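Long-range contacts in DNA polymerase III subunit beta (Helicobacter pylori 26695, PDB 4S3I), which tethers DNA polymerases and other proteins to DNA, making replication processive as a two-subunit sliding ring: residues Phe266-Lys271 and Phe327-Asn332; Ser278-Leu284 and Phe318-Ala324; Val69-Asn73 and Leu109-Ala114. All coordinates share one frame. Residue numbers count along the deposited sequence, not the author numbering.

Contact 1 of 3, residues Phe266-Lys271 and Phe327-Asn332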
# COMPACT_ATOMS: atom_id res chain seq x y z
N PHE A 266 -1.19 25.48 11.77
CA PHE A 266 -1.10 24.61 12.93
C PHE A 266 -0.83 23.14 12.57
O PHE A 266 -0.01 22.50 13.23
CB PHE A 266 -2.35 24.76 13.84
CG PHE A 266 -2.18 25.81 14.90
CD1 PHE A 266 -2.05 27.15 14.54
CD2 PHE A 266 -2.07 25.46 16.23
CE1 PHE A 266 -1.84 28.14 15.53
CE2 PHE A 266 -1.88 26.43 17.22
CZ PHE A 266 -1.76 27.78 16.86
N LYS A 267 -1.51 22.61 11.54
CA LYS A 267 -1.24 21.24 11.09
C LYS A 267 0.23 21.10 10.74
O LYS A 267 0.89 20.16 11.15
CB LYS A 267 -2.08 20.88 9.85
CG LYS A 267 -3.56 20.55 10.09
CD LYS A 267 -4.21 20.20 8.73
CE LYS A 267 -5.69 19.85 8.87
NZ LYS A 267 -6.28 19.50 7.53
N GLU A 268 0.74 22.06 9.97
CA GLU A 268 2.10 21.99 9.45
C GLU A 268 3.11 22.06 10.61
O GLU A 268 4.10 21.32 10.64
CB GLU A 268 2.32 23.12 8.45
CG GLU A 268 3.60 23.07 7.67
CD GLU A 268 3.78 24.29 6.77
OE1 GLU A 268 4.83 24.39 6.10
OE2 GLU A 268 2.86 25.15 6.75
N SER A 269 2.83 22.92 11.58
CA SER A 269 3.73 23.12 12.71
C SER A 269 3.74 21.91 13.64
O SER A 269 4.80 21.50 14.13
CB SER A 269 3.34 24.40 13.46
OG SER A 269 3.55 25.54 12.64
N ILE A 270 2.56 21.36 13.88
CA ILE A 270 2.41 20.18 14.74
C ILE A 270 3.06 18.93 14.13
O ILE A 270 3.76 18.19 14.83
CB ILE A 270 0.93 19.94 15.05
CG1 ILE A 270 0.44 21.04 15.99
CG2 ILE A 270 0.72 18.56 15.68
CD1 ILE A 270 -1.06 21.16 16.05
N LYS A 271 2.85 18.71 12.84
CA LYS A 271 3.53 17.61 12.15
C LYS A 271 5.03 17.76 12.28
O LYS A 271 5.76 16.79 12.50
CB LYS A 271 3.13 17.56 10.68
CG LYS A 271 1.70 17.12 10.45
CD LYS A 271 1.32 17.23 8.97
CE LYS A 271 -0.12 16.76 8.76
NZ LYS A 271 -0.66 17.11 7.40
N PHE A 327 -4.58 16.44 18.33
CA PHE A 327 -4.76 17.80 17.86
C PHE A 327 -4.89 17.78 16.34
O PHE A 327 -5.77 18.43 15.77
CB PHE A 327 -3.57 18.66 18.28
CG PHE A 327 -3.89 20.12 18.45
CD1 PHE A 327 -4.09 20.94 17.34
CD2 PHE A 327 -4.00 20.68 19.73
CE1 PHE A 327 -4.38 22.32 17.49
CE2 PHE A 327 -4.30 22.05 19.89
CZ PHE A 327 -4.49 22.87 18.76
N LEU A 328 -4.02 17.02 15.69
CA LEU A 328 -4.06 16.95 14.23
C LEU A 328 -5.39 16.36 13.76
O LEU A 328 -6.01 16.87 12.82
CB LEU A 328 -2.91 16.11 13.67
CG LEU A 328 -1.56 16.80 13.63
CD1 LEU A 328 -0.47 15.82 13.18
CD2 LEU A 328 -1.62 18.01 12.70
N GLU A 329 -5.82 15.29 14.42
CA GLU A 329 -7.08 14.68 14.00
C GLU A 329 -8.25 15.63 14.20
O GLU A 329 -9.15 15.69 13.38
CB GLU A 329 -7.29 13.32 14.68
CG GLU A 329 -6.23 12.30 14.23
CD GLU A 329 -6.52 10.87 14.69
OE1 GLU A 329 -6.09 9.93 13.99
OE2 GLU A 329 -7.15 10.67 15.75
N ALA A 330 -8.22 16.41 15.28
CA ALA A 330 -9.30 17.39 15.50
C ALA A 330 -9.32 18.43 14.38
O ALA A 330 -10.39 18.86 13.94
CB ALA A 330 -9.15 18.05 16.86
N LEU A 331 -8.14 18.81 13.89
CA LEU A 331 -8.08 19.80 12.81
C LEU A 331 -8.54 19.18 11.49
O LEU A 331 -9.23 19.82 10.69
CB LEU A 331 -6.66 20.37 12.68
CG LEU A 331 -6.13 21.18 13.87
CD1 LEU A 331 -4.74 21.69 13.55
CD2 LEU A 331 -7.08 22.36 14.23
N ASN A 332 -8.14 17.93 11.24
CA ASN A 332 -8.58 17.21 10.04
C ASN A 332 -10.11 17.15 9.91
O ASN A 332 -10.66 17.12 8.81
CB ASN A 332 -8.00 15.78 10.01
CG ASN A 332 -6.50 15.75 9.91
OD1 ASN A 332 -5.87 16.71 9.46
ND2 ASN A 332 -5.90 14.62 10.31
O HOH W 1 -8.88 19.91 7.70
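Apolar packing dominates where these two helical segments run nearly antiparallel, their axes 158° apart and 10.0 Å distant at closest approach. Ile270 projects toward the other helix and sets its CD1 3.3 Å from Phe327 CD1 and its CG2 3.5 Å from Leu328 CG; a branched aliphatic side chain can thus touch two neighbours at once. Leu328 CD2 comes within 3.6 Å of Lys267 CA, so close to the backbone that the leucine wedges against the turn itself. Phe266 CB meets Leu331 CD1 at 3.9 Å, and the rings of Phe266 and Phe327 approach obliquely. In the sliding-ring fold each domain carries two helices beneath an outer layer of β-sheet; here the pair belongs to the C-terminal domain, and Phe266 and Phe327 extend the packing to Phe339 of strand 338-343. The polar contacts lie at the exposed margin, away from the sheets. Lys267 lays its methylene chain along the apolar groove, CG 3.8 Å from Leu331 CD1, and its NZ, salt-bridged to Glu264, donates to water 1 at 2.6 Å; that water lies 3.0 Å from Leu331 O. Facing away, Glu268 forms a salt bridge with Lys85 of the second subunit.

Contact 2 of 3, residues Ser278-Leu284 and Phe318-Ala324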
# COMPACT_ATOMS: atom_id res chain seq x y z
N SER A 278 5.56 12.84 20.58
CA SER A 278 4.13 12.57 20.41
C SER A 278 3.32 13.63 21.13
O SER A 278 2.11 13.78 20.89
CB SER A 278 3.77 11.18 20.96
OG SER A 278 3.83 11.18 22.37
N THR A 279 3.98 14.37 22.02
CA THR A 279 3.34 15.49 22.69
C THR A 279 4.10 16.79 22.42
O THR A 279 5.31 16.79 22.18
CB THR A 279 3.22 15.27 24.21
OG1 THR A 279 4.53 15.13 24.77
CG2 THR A 279 2.40 14.01 24.53
N ILE A 280 3.37 17.89 22.47
CA ILE A 280 3.89 19.18 22.06
C ILE A 280 3.50 20.25 23.07
O ILE A 280 2.36 20.28 23.55
CB ILE A 280 3.32 19.55 20.67
CG1 ILE A 280 4.03 18.74 19.57
CG2 ILE A 280 3.45 21.04 20.38
CD1 ILE A 280 3.37 18.88 18.20
N LYS A 281 4.44 21.13 23.40
CA LYS A 281 4.11 22.31 24.19
C LYS A 281 3.76 23.48 23.26
O LYS A 281 4.61 23.96 22.49
CB LYS A 281 5.29 22.69 25.08
CG LYS A 281 5.07 23.94 25.92
CD LYS A 281 6.31 24.20 26.78
CE LYS A 281 6.21 25.52 27.53
NZ LYS A 281 7.46 25.78 28.31
N LEU A 282 2.50 23.92 23.32
CA LEU A 282 2.02 25.05 22.54
C LEU A 282 2.07 26.32 23.38
O LEU A 282 1.53 26.36 24.49
CB LEU A 282 0.58 24.81 22.08
CG LEU A 282 -0.17 26.00 21.48
CD1 LEU A 282 0.47 26.40 20.15
CD2 LEU A 282 -1.67 25.71 21.29
N THR A 283 2.70 27.37 22.87
CA THR A 283 2.75 28.63 23.59
C THR A 283 2.08 29.70 22.77
O THR A 283 2.55 30.04 21.69
CB THR A 283 4.18 29.08 23.89
OG1 THR A 283 4.85 28.10 24.70
CG2 THR A 283 4.15 30.42 24.63
N LEU A 284 0.99 30.25 23.30
CA LEU A 284 0.29 31.32 22.60
C LEU A 284 0.66 32.69 23.18
O LEU A 284 0.61 32.90 24.40
CB LEU A 284 -1.22 31.10 22.68
CG LEU A 284 -1.69 29.90 21.87
CD1 LEU A 284 -3.17 29.68 22.09
CD2 LEU A 284 -1.41 30.14 20.40
N PHE A 318 0.23 32.07 27.01
CA PHE A 318 -0.59 30.94 27.44
C PHE A 318 0.12 29.66 27.01
O PHE A 318 0.46 29.49 25.83
CB PHE A 318 -1.98 31.04 26.81
CG PHE A 318 -2.93 29.93 27.22
CD1 PHE A 318 -3.56 29.95 28.46
CD2 PHE A 318 -3.21 28.89 26.33
CE1 PHE A 318 -4.44 28.93 28.82
CE2 PHE A 318 -4.09 27.87 26.69
CZ PHE A 318 -4.71 27.89 27.94
N HIS A 319 0.37 28.76 27.96
CA HIS A 319 1.07 27.51 27.67
C HIS A 319 0.11 26.33 27.75
O HIS A 319 -0.61 26.17 28.74
CB HIS A 319 2.23 27.31 28.63
CG HIS A 319 3.21 28.45 28.65
ND1 HIS A 319 4.19 28.60 27.69
CD2 HIS A 319 3.36 29.48 29.50
CE1 HIS A 319 4.90 29.68 27.96
NE2 HIS A 319 4.42 30.24 29.05
N LEU A 320 0.12 25.48 26.72
CA LEU A 320 -0.78 24.32 26.67
C LEU A 320 -0.06 23.05 26.17
O LEU A 320 0.52 23.05 25.09
CB LEU A 320 -1.98 24.62 25.76
CG LEU A 320 -3.06 23.54 25.67
CD1 LEU A 320 -3.80 23.41 26.99
CD2 LEU A 320 -4.02 23.85 24.52
N GLY A 321 -0.08 21.99 26.98
CA GLY A 321 0.50 20.71 26.57
C GLY A 321 -0.53 19.89 25.81
O GLY A 321 -1.64 19.68 26.30
N VAL A 322 -0.18 19.45 24.60
CA VAL A 322 -1.15 18.73 23.77
C VAL A 322 -0.62 17.43 23.17
O VAL A 322 0.58 17.29 22.91
CB VAL A 322 -1.70 19.59 22.62
CG1 VAL A 322 -2.25 20.91 23.15
CG2 VAL A 322 -0.62 19.84 21.56
N ASN A 323 -1.52 16.48 22.95
CA ASN A 323 -1.22 15.27 22.18
C ASN A 323 -1.26 15.65 20.70
O ASN A 323 -2.28 16.14 20.19
CB ASN A 323 -2.22 14.15 22.52
CG ASN A 323 -2.00 12.88 21.69
OD1 ASN A 323 -1.97 12.91 20.45
ND2 ASN A 323 -1.88 11.75 22.38
N ALA A 324 -0.15 15.42 20.01
CA ALA A 324 0.01 15.89 18.63
C ALA A 324 -1.00 15.23 17.70
O ALA A 324 -1.72 15.90 16.95
CB ALA A 324 1.44 15.65 18.15
O HOH W 2 0.99 12.25 19.28
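Strands 279-284 and 318-323 are antiparallel neighbours in a sheet of the C-terminal domain, part of the outer β-layer of the sliding ring. Three hydrogen-bonded pairs satisfy each other in both directions: Ile280 N to Val322 O and Val322 N to Ile280 O, both 2.9 Å; Leu282 N to Leu320 O and Leu320 N to Leu282 O, both 2.8 Å; Leu284 N to Phe318 O at 2.7 Å, with Phe318 N to Leu284 O at 2.8 Å. Thr279, Lys281 and Thr283 bond through their backbones to Leu294, Glu292 and Leu290; Thr279 N also bonds to Asp295 OD1 and Thr279 O to Ser277 OG, while Gly321 bonds to Ile374. One further bond, Ala324 N to Ser278 O at 2.9 Å, carries the ladder into the first residue of the next helix. Ser278 O also accepts from water 2 (2.5 Å), which donates to Asn323 OD1 (3.3 Å) as well. Asn323, whose short amide side chain suits an N-cap, caps Phe326 N through OD1; Ser278 OG is held by Asp295. Ile280, Leu282, Leu284, Phe318, Leu320 and Val322 share one apolar face: Ile280 and Leu282 pack on helix 263-273, Leu282 and Leu284 on Leu341, Phe318 on Cys343, and Ile280 CD1 lies 3.8 Å from Ala324 CB. On the other face the hydroxyl Thr283 OG1 and the imidazole His319 ND1 share a hydrogen bond of 3.1 Å, either able to donate.

Contact 3 of 3, residues Val69-Asn73 and Leu109-Ala114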
# COMPACT_ATOMS: atom_id res chain seq x y z
N VAL A 69 -32.55 -19.91 -6.77
CA VAL A 69 -31.57 -19.48 -5.78
C VAL A 69 -30.35 -20.40 -5.77
O VAL A 69 -30.43 -21.54 -6.21
CB VAL A 69 -32.18 -19.48 -4.37
CG1 VAL A 69 -33.27 -18.43 -4.26
CG2 VAL A 69 -32.75 -20.86 -4.04
N GLY A 70 -29.23 -19.89 -5.25
CA GLY A 70 -28.01 -20.67 -5.10
C GLY A 70 -27.02 -19.91 -4.23
O GLY A 70 -27.35 -18.84 -3.72
N THR A 71 -25.82 -20.46 -4.03
CA THR A 71 -24.77 -19.77 -3.26
C THR A 71 -23.44 -20.02 -3.94
O THR A 71 -23.30 -20.99 -4.68
CB THR A 71 -24.62 -20.30 -1.82
OG1 THR A 71 -23.81 -21.49 -1.84
CG2 THR A 71 -25.98 -20.59 -1.19
N ILE A 72 -22.45 -19.17 -3.65
CA ILE A 72 -21.14 -19.32 -4.25
C ILE A 72 -20.11 -18.62 -3.37
O ILE A 72 -20.42 -17.61 -2.72
CB ILE A 72 -21.13 -18.73 -5.70
CG1 ILE A 72 -19.82 -19.04 -6.42
CG2 ILE A 72 -21.45 -17.23 -5.70
CD1 ILE A 72 -19.66 -18.30 -7.74
N ASN A 73 -18.91 -19.18 -3.32
CA ASN A 73 -17.80 -18.55 -2.60
C ASN A 73 -17.53 -17.15 -3.17
O ASN A 73 -17.17 -17.01 -4.34
CB ASN A 73 -16.54 -19.40 -2.71
CG ASN A 73 -15.39 -18.85 -1.88
OD1 ASN A 73 -14.65 -17.98 -2.33
ND2 ASN A 73 -15.24 -19.35 -0.65
N LEU A 109 -18.03 -23.66 -9.79
CA LEU A 109 -17.78 -23.53 -8.36
C LEU A 109 -18.90 -24.23 -7.61
O LEU A 109 -20.06 -24.21 -8.04
CB LEU A 109 -17.66 -22.06 -7.93
CG LEU A 109 -16.39 -21.33 -8.34
CD1 LEU A 109 -16.47 -19.84 -8.00
CD2 LEU A 109 -15.18 -21.95 -7.67
N PRO A 110 -18.56 -24.88 -6.49
CA PRO A 110 -19.58 -25.65 -5.77
C PRO A 110 -20.53 -24.73 -4.99
O PRO A 110 -20.09 -23.72 -4.45
CB PRO A 110 -18.74 -26.51 -4.81
CG PRO A 110 -17.50 -25.64 -4.53
CD PRO A 110 -17.24 -24.89 -5.82
N MET A 111 -21.81 -25.08 -4.94
CA MET A 111 -22.77 -24.32 -4.17
C MET A 111 -23.06 -25.04 -2.86
O MET A 111 -22.93 -26.26 -2.78
CB MET A 111 -24.06 -24.13 -4.97
CG MET A 111 -23.88 -23.49 -6.34
SD MET A 111 -25.45 -22.81 -6.88
CE MET A 111 -26.42 -24.29 -7.13
N PHE A 112 -23.47 -24.30 -1.83
CA PHE A 112 -23.93 -24.92 -0.58
C PHE A 112 -25.47 -24.91 -0.51
O PHE A 112 -26.13 -24.26 -1.31
CB PHE A 112 -23.35 -24.19 0.64
CG PHE A 112 -21.86 -24.36 0.80
CD1 PHE A 112 -21.24 -25.57 0.50
CD2 PHE A 112 -21.08 -23.32 1.27
CE1 PHE A 112 -19.86 -25.72 0.65
CE2 PHE A 112 -19.71 -23.46 1.42
CZ PHE A 112 -19.09 -24.66 1.11
N ASP A 113 -26.02 -25.62 0.46
CA ASP A 113 -27.47 -25.60 0.69
C ASP A 113 -27.91 -24.20 1.13
O ASP A 113 -27.58 -23.75 2.23
CB ASP A 113 -27.85 -26.66 1.74
CG ASP A 113 -29.36 -26.77 1.96
OD1 ASP A 113 -30.14 -26.11 1.24
OD2 ASP A 113 -29.74 -27.55 2.85
N ALA A 114 -28.65 -23.50 0.27
CA ALA A 114 -29.14 -22.16 0.59
C ALA A 114 -30.00 -22.12 1.86
O ALA A 114 -30.19 -21.05 2.45
CB ALA A 114 -29.89 -21.57 -0.59
O HOH W 3 -18.05 -21.71 -4.53
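The extended segment Val69-Asn73 is crossed by Leu109-Ala114, which leaves its strand after Pro110 and runs on as loop; the touching parts point 132° apart. The nearest CA atoms, Thr71 to Met111, are 5.1 Å apart, yet no direct bond joins the two backbones. Instead water 3 accepts from Asn73 N and donates to Pro110 O, both at 2.9 Å, and Met111 CA makes a CA-H...O contact of 3.4 Å with Thr71 O, which, like Thr71 N, has no conventional partner in the model. Gly70, almost fully stretched, lies 3.8 Å from Met111 SD through its CA; a β-carbon there would clash with the sulfur. Strands 68-73 and 105-110 are the outermost strands, within this chain, of two different sheets in the N-terminal domain of the sliding ring, so the contact joins one sheet to the other. Among the side chains Thr71 does the polar work: its OG1 accepts from Phe112 N (2.8 Å) and also bonds to His34, against whose ring Phe112 stacks. Its methyl CG2 rests 4.0 Å from Ala114 CA, where a small residue permits close approach. Ile72 CD1 meets Leu109 CD1 at 3.6 Å, two buried aliphatic tips whose side chains also touch helix 74-82. Leu109 and Pro110 also pack against Glu300 of the second subunit.

In the fold
From the N terminus, contact 3 comes first: it closes a loop containing helix 74-82 and strands 89-94 and 97-102, and ties the last strands, within this chain, of two sheets of the N-terminal domain. The chain then crosses the central domain before contact 1 opens on helix 263-273. Contact 2 opens next and closes before contact 1 does, so it nests within it, with strands 288-293 and 301-307 between its own two. The two touch, Ile270 and Phe266 resting on Ile280 and Leu282, which fastens helices to sheet in the C-terminal domain. Contact 3 lies about 50 Å from contact 1, centre to centre, across the chain's centre, yet both reach the second subunit.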